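Local coordinates for beta-lactamase (Serratia marcescens, PDB 5X5G) that hydrolyses beta-lactam antibiotics as a class A extended-spectrum beta-lactamase with a serine nucleophile, conferring resistance on its host, at the OP0 site and the interface of chains A and B. Sequence-based numbering; all coordinates share one arbitrary frame. Chains: chain A/B, Beta-lactamase.

Contact 1: the OP0 site. Residues chain A 46-47, 50, 84, 111, 113, 147, 150-151, 197, 201, 215-218, 220; chain B 81-82. With OP0 ((2S,5R)-N-(2-aminoethoxy)-1-formyl-5-[(sulfooxy)amino]piperidine-2-carboxamide), chain C.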
loop_
_atom_site.group_PDB
_atom_site.type_symbol
_atom_site.label_atom_id
_atom_site.label_comp_id
_atom_site.label_asym_id
_atom_site.label_seq_id
_atom_site.Cartn_x
_atom_site.Cartn_y
_atom_site.Cartn_z
ATOM N N GLN A 46 3.489 0.128 -14.581
ATOM C CA GLN A 46 2.909 0.206 -13.242
ATOM C C GLN A 46 1.968 1.404 -13.126
ATOM O O GLN A 46 1.079 1.546 -13.970
ATOM C CB GLN A 46 3.998 0.147 -12.156
ATOM C CG GLN A 46 4.508 -1.255 -11.894
ATOM C CD GLN A 46 3.487 -2.173 -11.227
ATOM O OE1 GLN A 46 2.461 -1.705 -10.682
ATOM N NE2 GLN A 46 3.827 -3.459 -11.137
ATOM N N SER A 47 2.134 2.241 -12.108
ATOM C CA SER A 47 1.165 3.297 -11.869
ATOM C C SER A 47 1.166 4.392 -12.929
ATOM O O SER A 47 0.258 5.218 -12.931
ATOM C CB SER A 47 1.363 3.963 -10.511
ATOM O OG SER A 47 0.989 3.094 -9.481
ATOM N N LYS A 50 -2.065 5.268 -14.794
ATOM C CA LYS A 50 -3.137 6.084 -14.220
ATOM C C LYS A 50 -3.286 7.420 -14.943
ATOM O O LYS A 50 -4.371 7.958 -15.007
ATOM C CB LYS A 50 -2.945 6.262 -12.700
ATOM C CG LYS A 50 -3.064 4.907 -11.940
ATOM C CD LYS A 50 -2.448 4.921 -10.566
ATOM C CE LYS A 50 -2.510 3.536 -9.929
ATOM N NZ LYS A 50 -1.978 3.650 -8.550
ATOM N N TRP A 84 -1.550 -0.010 -1.785
ATOM C CA TRP A 84 -1.321 1.404 -1.538
ATOM C C TRP A 84 -2.594 2.190 -1.815
ATOM O O TRP A 84 -3.057 2.214 -2.955
ATOM C CB TRP A 84 -0.182 1.941 -2.405
ATOM C CG TRP A 84 -0.049 3.416 -2.458
ATOM C CD1 TRP A 84 -0.684 4.262 -3.334
ATOM C CD2 TRP A 84 0.793 4.257 -1.639
ATOM N NE1 TRP A 84 -0.262 5.548 -3.131
ATOM C CE2 TRP A 84 0.583 5.585 -2.056
ATOM C CE3 TRP A 84 1.609 4.023 -0.522
ATOM C CZ2 TRP A 84 1.206 6.671 -1.445
ATOM C CZ3 TRP A 84 2.192 5.091 0.097
ATOM C CH2 TRP A 84 2.013 6.402 -0.380
ATOM N N SER A 111 -1.289 8.448 -6.356
ATOM C CA SER A 111 -1.194 7.078 -6.906
ATOM C C SER A 111 -2.110 6.053 -6.253
ATOM O O SER A 111 -1.703 4.903 -6.028
ATOM C CB SER A 111 0.270 6.591 -6.861
ATOM O OG SER A 111 0.561 5.824 -8.005
ATOM N N ASN A 113 -4.288 3.108 -5.562
ATOM C CA ASN A 113 -4.604 1.859 -6.306
ATOM C C ASN A 113 -6.082 1.530 -6.353
ATOM O O ASN A 113 -6.612 1.074 -7.400
ATOM C CB ASN A 113 -3.832 0.637 -5.754
ATOM C CG ASN A 113 -2.369 0.608 -6.204
ATOM O OD1 ASN A 113 -2.000 1.294 -7.166
ATOM N ND2 ASN A 113 -1.512 -0.159 -5.482
ATOM N N GLU A 147 -5.266 -2.731 -11.174
ATOM C CA GLU A 147 -4.360 -2.871 -10.061
ATOM C C GLU A 147 -4.639 -4.185 -9.310
ATOM O O GLU A 147 -3.722 -4.875 -8.950
ATOM C CB GLU A 147 -4.411 -1.667 -9.102
ATOM C CG GLU A 147 -3.709 -0.433 -9.668
ATOM C CD GLU A 147 -2.195 -0.544 -9.644
ATOM O OE1 GLU A 147 -1.621 -1.436 -8.929
ATOM O OE2 GLU A 147 -1.579 0.258 -10.379
ATOM N N MET A 150 -3.006 -7.030 -11.216
ATOM C CA MET A 150 -1.577 -7.015 -11.100
ATOM C C MET A 150 -1.109 -7.529 -9.747
ATOM O O MET A 150 -0.021 -8.119 -9.643
ATOM C CB MET A 150 -1.014 -5.592 -11.321
ATOM C CG MET A 150 -0.922 -5.157 -12.785
ATOM S SD MET A 150 0.118 -3.693 -13.078
ATOM C CE MET A 150 -0.762 -2.389 -12.232
ATOM N N HIS A 151 -1.884 -7.259 -8.689
ATOM C CA HIS A 151 -1.473 -7.676 -7.357
ATOM C C HIS A 151 -1.579 -9.203 -7.154
ATOM O O HIS A 151 -1.011 -9.728 -6.219
ATOM C CB HIS A 151 -2.262 -6.929 -6.268
ATOM C CG HIS A 151 -1.854 -5.504 -6.111
ATOM N ND1 HIS A 151 -1.363 -4.999 -4.920
ATOM C CD2 HIS A 151 -1.806 -4.488 -7.003
ATOM C CE1 HIS A 151 -1.079 -3.720 -5.079
ATOM N NE2 HIS A 151 -1.314 -3.391 -6.340
ATOM N N THR A 197 4.153 12.079 -5.139
ATOM C CA THR A 197 5.010 10.898 -5.198
ATOM C C THR A 197 6.286 11.194 -5.977
ATOM O O THR A 197 6.405 12.216 -6.651
ATOM C CB THR A 197 4.296 9.701 -5.848
ATOM O OG1 THR A 197 3.874 10.068 -7.164
ATOM C CG2 THR A 197 3.108 9.261 -5.026
ATOM N N ARG A 201 12.658 11.586 -8.235
ATOM C CA ARG A 201 12.760 10.985 -9.548
ATOM C C ARG A 201 13.008 12.063 -10.584
ATOM O O ARG A 201 14.046 12.727 -10.510
ATOM C CB ARG A 201 11.561 10.068 -9.801
ATOM C CG ARG A 201 11.551 8.866 -8.868
ATOM C CD ARG A 201 10.353 7.968 -9.114
ATOM N NE ARG A 201 10.219 6.964 -8.073
ATOM C CZ ARG A 201 9.478 5.854 -8.163
ATOM N NH1 ARG A 201 8.827 5.561 -9.270
ATOM N NH2 ARG A 201 9.431 5.020 -7.152
ATOM N N LYS A 215 3.756 11.663 -13.390
ATOM C CA LYS A 215 3.146 10.486 -12.791
ATOM C C LYS A 215 4.177 9.384 -12.632
ATOM O O LYS A 215 4.818 8.946 -13.611
ATOM C CB LYS A 215 1.949 9.981 -13.638
ATOM C CG LYS A 215 1.303 8.705 -13.087
ATOM C CD LYS A 215 0.310 8.997 -11.957
ATOM C CE LYS A 215 0.069 7.867 -10.950
ATOM N NZ LYS A 215 1.272 7.614 -10.131
ATOM N N THR A 216 4.269 8.885 -11.405
ATOM C CA THR A 216 5.216 7.863 -11.071
ATOM C C THR A 216 4.645 6.479 -11.315
ATOM O O THR A 216 3.424 6.287 -11.433
ATOM C CB THR A 216 5.628 7.967 -9.593
ATOM O OG1 THR A 216 4.470 8.038 -8.775
ATOM C CG2 THR A 216 6.456 9.201 -9.363
ATOM N N GLY A 217 5.513 5.490 -11.225
ATOM C CA GLY A 217 5.063 4.105 -10.995
ATOM C C GLY A 217 6.208 3.302 -10.419
ATOM O O GLY A 217 7.376 3.529 -10.786
ATOM N N SER A 218 5.848 2.261 -9.656
ATOM C CA SER A 218 6.818 1.410 -8.972
ATOM C C SER A 218 6.212 0.020 -8.857
ATOM O O SER A 218 5.002 -0.106 -8.625
ATOM C CB SER A 218 7.091 1.909 -7.531
ATOM O OG SER A 218 7.458 3.254 -7.481
ATOM N N ASP A 220 6.908 -4.024 -7.043
ATOM C CA ASP A 220 7.605 -4.758 -6.022
ATOM C C ASP A 220 8.942 -5.307 -6.535
ATOM O O ASP A 220 9.299 -5.125 -7.690
ATOM C CB ASP A 220 6.764 -5.964 -5.596
ATOM C CG ASP A 220 5.605 -5.582 -4.721
ATOM O OD1 ASP A 220 5.784 -4.669 -3.860
ATOM O OD2 ASP A 220 4.552 -6.271 -4.838
ATOM N N PRO B 81 7.924 2.938 -1.638
ATOM C CA PRO B 81 6.674 3.213 -2.348
ATOM C C PRO B 81 5.836 1.978 -2.608
ATOM O O PRO B 81 4.658 2.085 -2.984
ATOM C CB PRO B 81 7.151 3.757 -3.693
ATOM C CG PRO B 81 8.450 3.044 -3.930
ATOM C CD PRO B 81 9.067 2.805 -2.570
ATOM N N ASN B 82 6.475 0.820 -2.550
ATOM C CA ASN B 82 5.862 -0.382 -3.008
ATOM C C ASN B 82 5.213 -1.086 -1.836
ATOM O O ASN B 82 5.474 -2.266 -1.632
ATOM C CB ASN B 82 6.914 -1.288 -3.681
ATOM C CG ASN B 82 8.252 -1.304 -2.941
ATOM O OD1 ASN B 82 9.298 -1.046 -3.530
ATOM N ND2 ASN B 82 8.219 -1.593 -1.651
HETATM C C1 OP0 C . 2.084 2.423 -8.653
HETATM O O8 OP0 C . 3.069 2.202 -9.362
HETATM N N14 OP0 C . 1.872 1.828 -7.574
HETATM C C2 OP0 C . 2.724 0.763 -7.076
HETATM C C3 OP0 C . 1.876 -0.427 -6.807
HETATM N N15 OP0 C . 2.294 -1.224 -5.835
HETATM O O9 OP0 C . 0.889 -0.628 -7.541
HETATM C C7 OP0 C . 0.893 2.310 -6.650
HETATM C C6 OP0 C . 1.654 3.030 -5.569
HETATM C C5 OP0 C . 2.547 2.012 -4.862
HETATM C C4 OP0 C . 3.471 1.291 -5.852
HETATM N N16 OP0 C . 2.336 4.249 -6.104
HETATM S S17 OP0 C . 4.240 5.075 -7.282
HETATM O O10 OP0 C . 3.632 4.062 -6.357
HETATM O O13 OP0 C . 5.511 4.718 -7.817
HETATM O O12 OP0 C . 4.479 6.202 -6.439
HETATM O O11 OP0 C . 3.178 5.330 -8.460
HETATM N N21 OP0 C . 1.434 -5.347 -7.389
HETATM C C22 OP0 C . 2.293 -4.134 -7.355
HETATM C C23 OP0 C . 2.522 -3.578 -5.948
HETATM O O24 OP0 C . 1.726 -2.420 -5.693
HETATM O O HOH W 1 2.122 -5.829 -5.174
HETATM O O HOH W 2 0.506 -1.796 -3.183
HETATM O O HOH W 3 0.673 -2.867 -9.082
#
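Covalent capture of the nucleophile is the centre of this class A beta-lactamase active site: A:Ser47 OG is bonded at 1.5 Å to C1 of OP0, the carbonyl carbon of the ring-opened inhibitor OP0595, as a carbamoyl ester. The packing is tightest here and around the sulfate. Carbonyl O8 sits in the oxyanion hole, gripped by two backbone N-H groups, A:Ser47 N and, nearly straight (164° at H), A:Ser218 N at 2.8 Å. A:Ser47 and A:Lys50 belong to the SXXK motif; A:Lys50, extended beyond CG, brings NZ to 2.7 Å from A:Asn113 OD1, in the carbonyl plane, and also hydrogen-bonds A:Ser47 OG. That bond fixes the amide so that ND2 turns to the carboxamide oxygen O9. A:Ser111 and A:Asn113 belong to the SDN motif, and A:Ser111 OG donates to sulfate O11 at 2.7 Å. On the far side of the sulfate, A:Ser218 OG reaches O13 and is itself held by A:Arg201 NH2 at 2.7 Å, in the guanidinium plane. A:Lys215 of the KTG motif forms a salt bridge to O11 and, if protonated, may offset the sulfate's negative charge. Piperidine C6 lies over the face of the five-membered ring of A:Trp84, a CH-pi contact.

The aminoethoxy tail is held more loosely. Its amine N21 lies over the centre of the A:His151 ring, 3.3 Å above the ring plane. Waters link O24 to A:Trp84 N and O9 to A:Gln46 OE1 and A:Glu147 OE1. B:Pro81 and the poorly ordered B:Asn82 of the second subunit cover the piperidine. The pocket lies between strand 212-218 and the helical part bearing helices 49-63, 113-123 and 147-151.

Contact 2: the interface of chains A and B. Residues chain A 82, 151-153; chain B 220-223.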
loop_
_atom_site.group_PDB
_atom_site.type_symbol
_atom_site.label_atom_id
_atom_site.label_comp_id
_atom_site.label_asym_id
_atom_site.label_seq_id
_atom_site.Cartn_x
_atom_site.Cartn_y
_atom_site.Cartn_z
ATOM N N ASN A 82 -5.387 -4.391 0.895
ATOM C CA ASN A 82 -4.202 -5.066 0.483
ATOM C C ASN A 82 -3.570 -4.306 -0.663
ATOM O O ASN A 82 -3.288 -4.908 -1.692
ATOM C CB ASN A 82 -4.538 -6.513 0.066
ATOM C CG ASN A 82 -5.838 -6.621 -0.731
ATOM O OD1 ASN A 82 -6.728 -7.389 -0.379
ATOM N ND2 ASN A 82 -5.953 -5.844 -1.795
ATOM N N HIS A 151 -1.884 -7.259 -8.689
ATOM C CA HIS A 151 -1.473 -7.676 -7.357
ATOM C C HIS A 151 -1.579 -9.203 -7.154
ATOM O O HIS A 151 -1.011 -9.728 -6.219
ATOM C CB HIS A 151 -2.262 -6.929 -6.268
ATOM C CG HIS A 151 -1.854 -5.504 -6.111
ATOM N ND1 HIS A 151 -1.363 -4.999 -4.920
ATOM C CD2 HIS A 151 -1.806 -4.488 -7.003
ATOM C CE1 HIS A 151 -1.079 -3.720 -5.079
ATOM N NE2 HIS A 151 -1.314 -3.391 -6.340
ATOM N N LYS A 152 -2.259 -9.898 -8.043
ATOM C CA LYS A 152 -2.437 -11.341 -7.883
ATOM C C LYS A 152 -1.230 -12.204 -8.262
ATOM O O LYS A 152 -1.216 -13.399 -7.944
ATOM C CB LYS A 152 -3.642 -11.787 -8.684
ATOM C CG LYS A 152 -4.944 -11.278 -8.084
ATOM C CD LYS A 152 -6.106 -12.142 -8.451
ATOM C CE LYS A 152 -7.224 -12.002 -7.437
ATOM N NZ LYS A 152 -7.846 -10.669 -7.542
ATOM N N ALA A 153 -0.372 -11.667 -9.132
ATOM C CA ALA A 153 0.674 -12.425 -9.801
ATOM C C ALA A 153 1.730 -11.502 -10.454
ATOM O O ALA A 153 1.403 -10.625 -11.294
ATOM C CB ALA A 153 0.090 -13.369 -10.861
ATOM N N ASP B 220 -2.531 -10.342 0.385
ATOM C CA ASP B 220 -3.008 -10.332 -0.970
ATOM C C ASP B 220 -3.789 -11.610 -1.304
ATOM O O ASP B 220 -3.930 -12.498 -0.476
ATOM C CB ASP B 220 -1.816 -10.277 -1.930
ATOM C CG ASP B 220 -1.189 -8.914 -1.996
ATOM O OD1 ASP B 220 -1.953 -7.904 -1.966
ATOM O OD2 ASP B 220 0.061 -8.871 -2.179
ATOM N N THR B 221 -4.221 -11.675 -2.562
ATOM C CA THR B 221 -4.892 -12.801 -3.145
ATOM C C THR B 221 -3.978 -13.313 -4.309
ATOM O O THR B 221 -3.220 -12.563 -4.897
ATOM C CB THR B 221 -6.269 -12.356 -3.635
ATOM O OG1 THR B 221 -7.008 -11.829 -2.524
ATOM C CG2 THR B 221 -7.053 -13.511 -4.230
ATOM N N ASN B 222 -3.888 -14.613 -4.487
ATOM C CA ASN B 222 -3.026 -15.141 -5.527
ATOM C C ASN B 222 -3.848 -15.416 -6.781
ATOM O O ASN B 222 -5.004 -15.031 -6.849
ATOM C CB ASN B 222 -2.274 -16.369 -5.030
ATOM C CG ASN B 222 -3.172 -17.561 -4.838
ATOM O OD1 ASN B 222 -4.356 -17.528 -5.170
ATOM N ND2 ASN B 222 -2.599 -18.641 -4.305
ATOM N N ASN B 223 -3.220 -15.998 -7.798
ATOM C CA ASN B 223 -3.877 -16.218 -9.084
ATOM C C ASN B 223 -4.925 -17.341 -9.018
ATOM O O ASN B 223 -5.737 -17.446 -9.916
ATOM C CB ASN B 223 -2.841 -16.463 -10.216
ATOM C CG ASN B 223 -1.958 -17.713 -10.009
ATOM O OD1 ASN B 223 -2.031 -18.433 -9.004
ATOM N ND2 ASN B 223 -1.085 -17.959 -10.989
HETATM O O HOH W 4 -0.370 -15.850 -7.912
HETATM O O HOH W 5 -0.591 -11.990 -4.729
HETATM O O HOH W 6 0.692 -8.135 -4.879
#
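Water-mediated docking of one main chain along another is illustrated by this patch, where the end of helix 147-151 and the residues after it in chain A run beside segment 220-223 of chain B. The methylene chain of A:Lys152 is the main apolar element. Its CG stands anti to the carbonyl carbon (chi1 -70°), and the chain continues stretched until a bend at chi4 (70°) turns the ammonium end. It lies alongside B:Thr221, both side chains pointing the same way, so that CE of the lysine rests on the methyl CG2 at 3.5 Å. The methyl is available because CG2 of B:Thr221 is anti to its backbone N, while the hydroxyl OG1 takes the place beside that N. One carbon nearer the backbone, CD passes the carbonyl oxygen of B:Asn222 as a plain van der Waals neighbour.

A:His151 and B:Asp220 meet differently: they cross obliquely, with the imidazole and carboxylate planes 81° apart. The imidazole ND1 is 4.2 Å from carboxylate OD1, too far for a bond, although the carboxylate could still favour a charged ring. OD1 also lies near the backbone carbonyl of the poorly ordered A:Asn82, whereas OD2 is turned toward a bridging water.

In this patch the polar links pass through water. The carbonyl oxygen of A:His151, at the helix end, receives two waters: one leads to B:Asp220 OD2, the other to B:Thr221 O. The two-fold symmetry repeats the patch, though the structure alone does not prove a dimer in solution. A third water lies 2.6 Å from A:Lys152 O and 2.9 Å from B:Asn223 N, completing a bridge between backbones.

About 15 Å separates the C-alpha centres of contact 1 and contact 2, and A:His151 belongs to both: its ring serves the inhibitor's tail in the first, while in the second its main chain and, more distantly, ND1 of the ring face the partner subunit. The exchange of chains makes the tie closer still. Residues 82 and 220 appear in both contacts with their chains swapped, so each subunit lends a loop to the rim of the other's active site. Within this assembly, subunit packing and the pocket mouth may therefore be coupled, and the pairing could influence access to the site, if it persists outside the crystal.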